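PDB 6DXN: Thiol:disulfide interchange protein from Klebsiella pneumoniae, which probably acts as a periplasmic oxidoreductase of the DsbA type, introducing disulfide bonds into other proteins by thiol-disulfide exchange. Local coordinates for residues G151-Y156 / I163-L168; K112-L117 / E122-M127; H63-G68 / A73-W78. All coordinates share one frame; numbering follows the deposited sequence.

Contact 1 of 3, residues G151-Y156 / I163-L168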
loop_
_atom_site.group_PDB
_atom_site.type_symbol
_atom_site.label_atom_id
_atom_site.label_comp_id
_atom_site.label_asym_id
_atom_site.label_seq_id
_atom_site.Cartn_x
_atom_site.Cartn_y
_atom_site.Cartn_z
ATOM N N GLY A 151 -11.967 -1.859 1.234
ATOM C CA GLY A 151 -11.303 -2.218 2.481
ATOM C C GLY A 151 -9.792 -2.151 2.359
ATOM O O GLY A 151 -9.247 -2.116 1.241
ATOM N N THR A 152 -9.116 -2.117 3.514
ATOM C CA THR A 152 -7.656 -2.052 3.565
ATOM C C THR A 152 -7.148 -2.917 4.720
ATOM O O THR A 152 -7.812 -3.025 5.749
ATOM C CB THR A 152 -7.161 -0.602 3.692
ATOM O OG1 THR A 152 -7.780 0.008 4.823
ATOM C CG2 THR A 152 -7.451 0.242 2.469
ATOM N N PRO A 153 -5.979 -3.546 4.544
ATOM C CA PRO A 153 -5.183 -3.482 3.328
ATOM C C PRO A 153 -5.792 -4.417 2.270
ATOM O O PRO A 153 -6.288 -5.493 2.605
ATOM C CB PRO A 153 -3.780 -3.913 3.760
ATOM C CG PRO A 153 -4.054 -4.875 4.895
ATOM C CD PRO A 153 -5.275 -4.308 5.578
ATOM N N SER A 154 -5.765 -3.979 1.008
ATOM C CA SER A 154 -6.374 -4.741 -0.068
ATOM C C SER A 154 -5.351 -4.958 -1.188
ATOM O O SER A 154 -4.841 -4.012 -1.749
ATOM C CB SER A 154 -7.619 -4.040 -0.541
ATOM O OG SER A 154 -8.439 -4.892 -1.321
ATOM N N PHE A 155 -5.061 -6.230 -1.491
ATOM C CA PHE A 155 -4.087 -6.575 -2.545
ATOM C C PHE A 155 -4.814 -6.976 -3.836
ATOM O O PHE A 155 -5.786 -7.738 -3.795
ATOM C CB PHE A 155 -3.172 -7.710 -2.086
ATOM C CG PHE A 155 -2.305 -7.393 -0.895
ATOM C CD1 PHE A 155 -2.852 -7.313 0.378
ATOM C CD2 PHE A 155 -0.941 -7.207 -1.037
ATOM C CE1 PHE A 155 -2.056 -7.021 1.476
ATOM C CE2 PHE A 155 -0.145 -6.930 0.066
ATOM C CZ PHE A 155 -0.703 -6.841 1.319
ATOM N N TYR A 156 -4.326 -6.437 -4.965
ATOM C CA TYR A 156 -4.827 -6.721 -6.319
ATOM C C TYR A 156 -3.651 -7.122 -7.219
ATOM O O TYR A 156 -2.650 -6.415 -7.285
ATOM C CB TYR A 156 -5.554 -5.514 -6.916
ATOM C CG TYR A 156 -6.856 -5.167 -6.244
ATOM C CD1 TYR A 156 -6.871 -4.487 -5.041
ATOM C CD2 TYR A 156 -8.074 -5.508 -6.815
ATOM C CE1 TYR A 156 -8.059 -4.162 -4.412
ATOM C CE2 TYR A 156 -9.274 -5.188 -6.197
ATOM C CZ TYR A 156 -9.265 -4.513 -4.991
ATOM O OH TYR A 156 -10.429 -4.189 -4.360
ATOM N N ILE A 163 -7.144 -10.570 -3.476
ATOM C CA ILE A 163 -6.797 -11.566 -2.465
ATOM C C ILE A 163 -7.766 -11.518 -1.277
ATOM O O ILE A 163 -8.173 -10.460 -0.860
ATOM C CB ILE A 163 -5.341 -11.347 -2.010
ATOM C CG1 ILE A 163 -4.357 -11.808 -3.091
ATOM C CG2 ILE A 163 -5.083 -12.021 -0.664
ATOM C CD1 ILE A 163 -2.903 -11.542 -2.784
ATOM N N ASN A 164 -8.119 -12.704 -0.761
ATOM C CA ASN A 164 -8.958 -12.837 0.428
ATOM C C ASN A 164 -8.017 -13.054 1.620
ATOM O O ASN A 164 -7.630 -14.201 1.927
ATOM C CB ASN A 164 -9.994 -13.956 0.308
ATOM C CG ASN A 164 -10.850 -14.097 1.551
ATOM O OD1 ASN A 164 -10.634 -13.406 2.548
ATOM N ND2 ASN A 164 -11.816 -15.002 1.513
ATOM N N ASN A 165 -7.676 -11.941 2.282
ATOM C CA ASN A 165 -6.720 -11.895 3.407
ATOM C C ASN A 165 -7.002 -12.950 4.479
ATOM O O ASN A 165 -6.065 -13.556 5.001
ATOM C CB ASN A 165 -6.696 -10.518 4.091
ATOM C CG ASN A 165 -6.157 -9.408 3.211
ATOM O OD1 ASN A 165 -5.742 -9.651 2.077
ATOM N ND2 ASN A 165 -6.157 -8.182 3.721
ATOM N N ALA A 166 -8.279 -13.155 4.809
ATOM C CA ALA A 166 -8.653 -14.061 5.908
ATOM C C ALA A 166 -8.515 -15.543 5.525
ATOM O O ALA A 166 -8.506 -16.404 6.403
ATOM C CB ALA A 166 -10.068 -13.753 6.344
ATOM N N SER A 167 -8.355 -15.831 4.231
ATOM C CA SER A 167 -8.333 -17.229 3.752
ATOM C C SER A 167 -7.018 -17.966 4.054
ATOM O O SER A 167 -7.008 -19.213 4.074
ATOM C CB SER A 167 -8.615 -17.275 2.265
ATOM O OG SER A 167 -7.485 -16.851 1.493
ATOM N N LEU A 168 -5.934 -17.222 4.292
ATOM C CA LEU A 168 -4.570 -17.790 4.443
ATOM C C LEU A 168 -4.330 -18.468 5.807
ATOM O O LEU A 168 -5.133 -18.373 6.724
ATOM C CB LEU A 168 -3.561 -16.662 4.203
ATOM C CG LEU A 168 -3.553 -16.071 2.791
ATOM C CD1 LEU A 168 -2.844 -14.726 2.760
ATOM C CD2 LEU A 168 -2.925 -17.034 1.794
HETATM O O HOH W 1 -6.461 -7.996 -0.380
#
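With CG of Asn165 turned opposite its carbonyl carbon and beside its own backbone N (chi1 -66°), and OD1 nearly eclipsing CA, the amide ends with ND2 directed at the carbonyl of Pro153. Asn165 ND2 donates to Pro153 O at 2.9 Å, along a bent N-H...O path of 142°, reaching the oxygen from a position tilted out of the carbonyl plane. Two residues after Pro153, Phe155 O takes a straighter bond from Ile163 N, 3.2 Å, the backbone pairing expected of antiparallel strands 154-157 and 161-163. Beyond Ile163 the backbone leaves strand 161-163, and the side chain of Asn165 continues the link. The peptide bond before Pro153 is cis: this is the cis-proline loop of the thioredoxin fold, and Pro153 packs on Cys36 of the CxxC helix. Asn165 OD1 comes obliquely to the Phe155 ring, 4.1 Å from Phe155 CD1, with ring and amide planes 70° apart. Ile163 sends CD1 to 3.9 Å from Phe155 CB, a purely apolar touch, while also packing on Val184 of helix 173-188. A water between the segments lies 3.0 Å from both Asn165 OD1 and Ile163 O, with more acceptors in reach than protons; its spacing to Phe155 N is doubtfully short.

Contact 2 of 3, residues K112-L117 / E122-M127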
loop_
_atom_site.group_PDB
_atom_site.type_symbol
_atom_site.label_atom_id
_atom_site.label_comp_id
_atom_site.label_asym_id
_atom_site.label_seq_id
_atom_site.Cartn_x
_atom_site.Cartn_y
_atom_site.Cartn_z
ATOM N N LYS A 112 6.056 17.886 9.661
ATOM C CA LYS A 112 7.038 17.780 10.750
ATOM C C LYS A 112 7.777 16.438 10.672
ATOM O O LYS A 112 8.937 16.377 11.013
ATOM C CB LYS A 112 6.404 18.004 12.128
ATOM C CG LYS A 112 5.922 19.429 12.381
ATOM C CD LYS A 112 5.664 19.754 13.840
ATOM C CE LYS A 112 4.708 18.796 14.519
ATOM N NZ LYS A 112 4.448 19.193 15.922
ATOM N N VAL A 113 7.112 15.377 10.203
ATOM C CA VAL A 113 7.777 14.062 10.079
ATOM C C VAL A 113 8.941 14.186 9.080
ATOM O O VAL A 113 10.062 13.712 9.335
ATOM C CB VAL A 113 6.787 12.954 9.658
ATOM C CG1 VAL A 113 7.491 11.619 9.451
ATOM C CG2 VAL A 113 5.646 12.794 10.654
ATOM N N PHE A 114 8.668 14.846 7.950
ATOM C CA PHE A 114 9.635 15.032 6.857
ATOM C C PHE A 114 10.817 15.906 7.307
ATOM O O PHE A 114 11.953 15.701 6.861
ATOM C CB PHE A 114 8.914 15.607 5.635
ATOM C CG PHE A 114 7.997 14.636 4.931
ATOM C CD1 PHE A 114 6.858 14.148 5.553
ATOM C CD2 PHE A 114 8.265 14.228 3.631
ATOM C CE1 PHE A 114 6.016 13.262 4.899
ATOM C CE2 PHE A 114 7.422 13.342 2.980
ATOM C CZ PHE A 114 6.301 12.859 3.616
ATOM N N ASN A 115 10.540 16.868 8.191
ATOM C CA ASN A 115 11.560 17.778 8.730
ATOM C C ASN A 115 12.621 16.986 9.503
ATOM O O ASN A 115 13.810 17.291 9.415
ATOM C CB ASN A 115 10.961 18.821 9.679
ATOM C CG ASN A 115 10.054 19.840 9.020
ATOM O OD1 ASN A 115 9.186 20.401 9.680
ATOM N ND2 ASN A 115 10.260 20.110 7.738
ATOM N N GLN A 116 12.164 15.975 10.251
ATOM C CA GLN A 116 13.018 15.114 11.079
ATOM C C GLN A 116 13.925 14.241 10.201
ATOM O O GLN A 116 14.912 13.689 10.696
ATOM C CB GLN A 116 12.132 14.236 11.965
ATOM C CG GLN A 116 11.150 15.038 12.805
ATOM C CD GLN A 116 10.020 14.189 13.332
ATOM O OE1 GLN A 116 10.120 12.966 13.414
ATOM N NE2 GLN A 116 8.921 14.837 13.681
ATOM N N LEU A 117 13.577 14.119 8.912
ATOM C CA LEU A 117 14.350 13.313 7.953
ATOM C C LEU A 117 15.306 14.194 7.131
ATOM O O LEU A 117 16.125 13.668 6.367
ATOM C CB LEU A 117 13.385 12.552 7.036
ATOM C CG LEU A 117 12.458 11.552 7.730
ATOM C CD1 LEU A 117 11.617 10.797 6.712
ATOM C CD2 LEU A 117 13.246 10.571 8.586
ATOM N N GLU A 122 10.044 24.123 3.135
ATOM C CA GLU A 122 10.151 24.762 1.813
ATOM C C GLU A 122 10.330 23.699 0.719
ATOM O O GLU A 122 9.749 23.810 -0.355
ATOM C CB GLU A 122 11.319 25.750 1.743
ATOM C CG GLU A 122 11.112 27.024 2.546
ATOM C CD GLU A 122 11.183 26.870 4.055
ATOM O OE1 GLU A 122 11.488 25.756 4.529
ATOM O OE2 GLU A 122 10.955 27.873 4.750
ATOM N N LYS A 123 11.153 22.679 0.993
ATOM C CA LYS A 123 11.379 21.602 0.011
ATOM C C LYS A 123 10.102 20.751 -0.093
ATOM O O LYS A 123 9.751 20.269 -1.171
ATOM C CB LYS A 123 12.608 20.766 0.391
ATOM C CG LYS A 123 12.937 19.598 -0.542
ATOM C CD LYS A 123 13.376 19.973 -1.953
ATOM C CE LYS A 123 13.620 18.756 -2.825
ATOM N NZ LYS A 123 14.116 19.121 -4.178
ATOM N N TYR A 124 9.383 20.602 1.025
ATOM C CA TYR A 124 8.158 19.798 1.011
ATOM C C TYR A 124 7.094 20.497 0.152
ATOM O O TYR A 124 6.379 19.845 -0.604
ATOM C CB TYR A 124 7.655 19.508 2.426
ATOM C CG TYR A 124 6.498 18.546 2.440
ATOM C CD1 TYR A 124 6.714 17.182 2.319
ATOM C CD2 TYR A 124 5.191 18.992 2.508
ATOM C CE1 TYR A 124 5.661 16.284 2.289
ATOM C CE2 TYR A 124 4.125 18.105 2.487
ATOM C CZ TYR A 124 4.361 16.744 2.381
ATOM O OH TYR A 124 3.323 15.857 2.368
ATOM N N ALA A 125 7.014 21.827 0.272
ATOM C CA ALA A 125 6.067 22.631 -0.489
ATOM C C ALA A 125 6.417 22.558 -1.982
ATOM O O ALA A 125 5.530 22.469 -2.839
ATOM C CB ALA A 125 6.068 24.054 0.029
ATOM N N GLU A 126 7.720 22.582 -2.282
ATOM C CA GLU A 126 8.212 22.510 -3.662
ATOM C C GLU A 126 7.800 21.168 -4.287
ATOM O O GLU A 126 7.376 21.126 -5.443
ATOM C CB GLU A 126 9.729 22.710 -3.703
ATOM C CG GLU A 126 10.174 24.132 -3.379
ATOM C CD GLU A 126 11.676 24.312 -3.230
ATOM O OE1 GLU A 126 12.410 23.316 -3.388
ATOM O OE2 GLU A 126 12.114 25.448 -2.948
HETATM N N MSE A 127 7.916 20.085 -3.507
HETATM C CA MSE A 127 7.564 18.741 -3.979
HETATM C C MSE A 127 6.075 18.582 -4.159
HETATM O O MSE A 127 5.630 17.931 -5.099
HETATM C CB MSE A 127 8.183 17.702 -3.040
HETATM C CG MSE A 127 9.695 17.691 -3.295
HETATM SE SE MSE A 127 10.663 16.290 -2.302
HETATM C CE MSE A 127 10.148 16.721 -0.454
#
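Among the backbone bonds inside these segments the shortest sound one, Met127 N to Lys123 O at 3.0 Å, belongs to the turn of helix 121-129 that carries Tyr124 and presents it to Phe114 of helix 107-115. Between the segments the meeting is entirely aromatic. It is a T-shaped stack in which Tyr124 supplies the edge and Phe114 the face, with ring centroids 4.7 Å apart and planes inclined at 64°, so the T is somewhat leaning. The touching atom is Tyr124 CE1, which sits over the centre of the Phe114 ring, 3.4 Å above its plane, and therefore has all six ring carbons of Phe114 within van der Waals range. Its nearest neighbour there is Phe114 CE2 at 3.5 Å. The lean brings the next edge atom in as well: Tyr124 CD1 approaches Phe114 CD2 to 3.6 Å. In electrostatic terms the C-H edge of the tyrosine faces the pi cloud of the phenylalanine, the favourable sense for such a pair. Tyr124 reaches across because its CG lies opposite the backbone N (chi1 -173°), whereas Phe114 keeps CG beside its N (chi1 -72°) and turns a flat side to meet the incoming edge. Both rings are buried. The connection is tied to both helices: Asn115 ND2 bonds to Ile119 O, and Lys123 N to Thr120 OG1. The pair belongs to the helical domain that DsbA proteins carry inserted in their thioredoxin fold. Around it, Phe114 packs on Val90 of helix 87-99 and on Ile119, while Tyr124 lies against Ala77 and Val80 of helix 71-83, which places the aromatic pair where helices 71-83, 87-99, 107-115 and 121-129 converge.

Contact 3 of 3, residues H63-G68 / A73-W78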
loop_
_atom_site.group_PDB
_atom_site.type_symbol
_atom_site.label_atom_id
_atom_site.label_comp_id
_atom_site.label_asym_id
_atom_site.label_seq_id
_atom_site.Cartn_x
_atom_site.Cartn_y
_atom_site.Cartn_z
ATOM N N HIS A 63 -2.210 4.809 -1.316
ATOM C CA HIS A 63 -2.902 5.299 -0.137
ATOM C C HIS A 63 -4.345 5.694 -0.500
ATOM O O HIS A 63 -4.580 6.246 -1.550
ATOM C CB HIS A 63 -2.097 6.428 0.518
ATOM C CG HIS A 63 -2.610 6.735 1.877
ATOM N ND1 HIS A 63 -3.381 7.837 2.141
ATOM C CD2 HIS A 63 -2.553 6.023 3.026
ATOM C CE1 HIS A 63 -3.737 7.821 3.406
ATOM N NE2 HIS A 63 -3.259 6.717 3.965
ATOM N N VAL A 64 -5.293 5.399 0.404
ATOM C CA VAL A 64 -6.744 5.681 0.228
ATOM C C VAL A 64 -7.077 7.065 0.814
ATOM O O VAL A 64 -7.158 7.230 2.037
ATOM C CB VAL A 64 -7.593 4.570 0.878
ATOM C CG1 VAL A 64 -9.085 4.886 0.855
ATOM C CG2 VAL A 64 -7.328 3.211 0.244
ATOM N N SER A 65 -7.326 8.035 -0.075
ATOM C CA SER A 65 -7.599 9.443 0.294
ATOM C C SER A 65 -8.964 9.630 0.973
ATOM O O SER A 65 -9.108 10.516 1.817
ATOM C CB SER A 65 -7.520 10.346 -0.915
ATOM O OG SER A 65 -6.194 10.474 -1.393
ATOM N N GLN A 66 -9.945 8.805 0.597
ATOM C CA GLN A 66 -11.317 8.949 1.095
ATOM C C GLN A 66 -11.473 8.416 2.531
ATOM O O GLN A 66 -12.589 8.373 3.045
ATOM C CB GLN A 66 -12.286 8.265 0.126
ATOM C CG GLN A 66 -12.161 6.748 0.085
ATOM C CD GLN A 66 -13.048 6.119 -0.963
ATOM O OE1 GLN A 66 -13.527 6.783 -1.883
ATOM N NE2 GLN A 66 -13.253 4.816 -0.843
HETATM N N MSE A 67 -10.369 8.018 3.176
HETATM C CA MSE A 67 -10.450 7.528 4.558
HETATM C C MSE A 67 -9.863 8.530 5.533
HETATM O O MSE A 67 -8.721 8.940 5.390
HETATM C CB MSE A 67 -9.742 6.171 4.711
HETATM C CG MSE A 67 -10.551 5.012 4.106
HETATM SE SE MSE A 67 -9.539 3.311 4.223
HETATM C CE MSE A 67 -9.408 3.159 6.181
ATOM N N GLY A 68 -10.680 8.945 6.510
ATOM C CA GLY A 68 -10.275 9.869 7.596
ATOM C C GLY A 68 -10.038 11.313 7.148
ATOM O O GLY A 68 -9.908 11.604 5.959
ATOM N N ALA A 73 -4.137 14.586 2.657
ATOM C CA ALA A 73 -2.791 15.076 3.012
ATOM C C ALA A 73 -1.781 13.919 3.002
ATOM O O ALA A 73 -0.648 14.107 2.597
ATOM C CB ALA A 73 -2.808 15.768 4.351
ATOM N N LEU A 74 -2.229 12.752 3.480
ATOM C CA LEU A 74 -1.454 11.520 3.566
ATOM C C LEU A 74 -1.167 10.934 2.171
ATOM O O LEU A 74 -0.076 10.449 1.951
ATOM C CB LEU A 74 -2.210 10.519 4.446
ATOM C CG LEU A 74 -2.258 10.858 5.935
ATOM C CD1 LEU A 74 -3.305 10.026 6.653
ATOM C CD2 LEU A 74 -0.887 10.701 6.585
ATOM N N THR A 75 -2.143 10.973 1.253
ATOM C CA THR A 75 -1.914 10.459 -0.115
ATOM C C THR A 75 -0.848 11.333 -0.782
ATOM O O THR A 75 -0.053 10.859 -1.568
ATOM C CB THR A 75 -3.217 10.389 -0.926
ATOM O OG1 THR A 75 -4.131 9.560 -0.215
ATOM C CG2 THR A 75 -3.031 9.831 -2.320
ATOM N N GLU A 76 -0.837 12.620 -0.408
ATOM C CA GLU A 76 0.124 13.551 -0.916
ATOM C C GLU A 76 1.486 13.268 -0.277
ATOM O O GLU A 76 2.506 13.258 -0.964
ATOM C CB GLU A 76 -0.338 14.980 -0.631
ATOM C CG GLU A 76 0.640 16.039 -1.088
ATOM C CD GLU A 76 0.159 17.449 -0.803
ATOM O OE1 GLU A 76 -0.114 17.755 0.375
ATOM O OE2 GLU A 76 0.026 18.222 -1.762
ATOM N N ALA A 77 1.486 13.030 1.044
ATOM C CA ALA A 77 2.728 12.770 1.758
ATOM C C ALA A 77 3.385 11.486 1.231
ATOM O O ALA A 77 4.614 11.418 1.094
ATOM C CB ALA A 77 2.464 12.692 3.238
ATOM N N TRP A 78 2.563 10.486 0.895
ATOM C CA TRP A 78 3.117 9.208 0.402
ATOM C C TRP A 78 3.757 9.427 -0.985
ATOM O O TRP A 78 4.843 8.903 -1.282
ATOM C CB TRP A 78 2.022 8.134 0.436
ATOM C CG TRP A 78 2.487 6.732 0.181
ATOM C CD1 TRP A 78 2.017 5.884 -0.778
ATOM C CD2 TRP A 78 3.529 6.018 0.871
ATOM N NE1 TRP A 78 2.674 4.690 -0.717
ATOM C CE2 TRP A 78 3.610 4.740 0.279
ATOM C CE3 TRP A 78 4.388 6.321 1.937
ATOM C CZ2 TRP A 78 4.518 3.773 0.707
ATOM C CZ3 TRP A 78 5.306 5.373 2.342
ATOM C CH2 TRP A 78 5.360 4.112 1.737
#
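The imidazole of His63 meets Thr75 at its edge, close to the ring plane, and Leu74 obliquely; Phe29 makes an edge-to-face pair with the same ring, and Phe31 also packs on it. The segments span the turn from the last thioredoxin-fold strand before the inserted helical domain, 60-63, into helix 71-83, through a type I turn from Val64 to Met67. His63 ND1 and Thr75 OG1 are hydrogen-bonded at 3.0 Å, nearly straight at 165°, with either able to donate. The other nitrogen, His63 NE2, is bonded to Phe31 N, so both ends of the ring are held and its rotation is fixed. Beside the bond, Leu74 CB presses to 3.3 Å from His63 CE1, a tight fit. Thr75 OG1 stands among several polar partners: besides the imidazole, its single proton has both Gly71 O and Ser65 OG within reach, so which it serves is not settled. Ser65 OG is itself bonded to Asp141 OD1 of helix 131-146. One turn further along helix 71-83, the indole of Trp78 extends with CG opposite its backbone N (chi1 -170°); its NE1 bonds to Lys61 O, and Trp78 CD1 comes obliquely to 4.3 Å from His63 CB.

Along the chain contact 3 comes first, then contact 2, then contact 1, each closing before the next opens. Contact 3 stands between the others: its centre is about 19 Å from that of contact 1 and about 16 Å from that of contact 2, whereas the centres of contacts 1 and 2 are about 33 Å apart, on opposite sides of the chain's centre. Contacts 1 and 3 share the mixed sheet, and Thr152 CG2 touches Val64 CG2 at 3.7 Å. Contacts 2 and 3 meet where Phe114 CZ packs 3.4 Å from Ala77 O. Residues 63-78 carry the chain from the thioredoxin-fold sheet into the inserted helical domain; residues 151-156 lie back in the sheet, beside the CxxC helix.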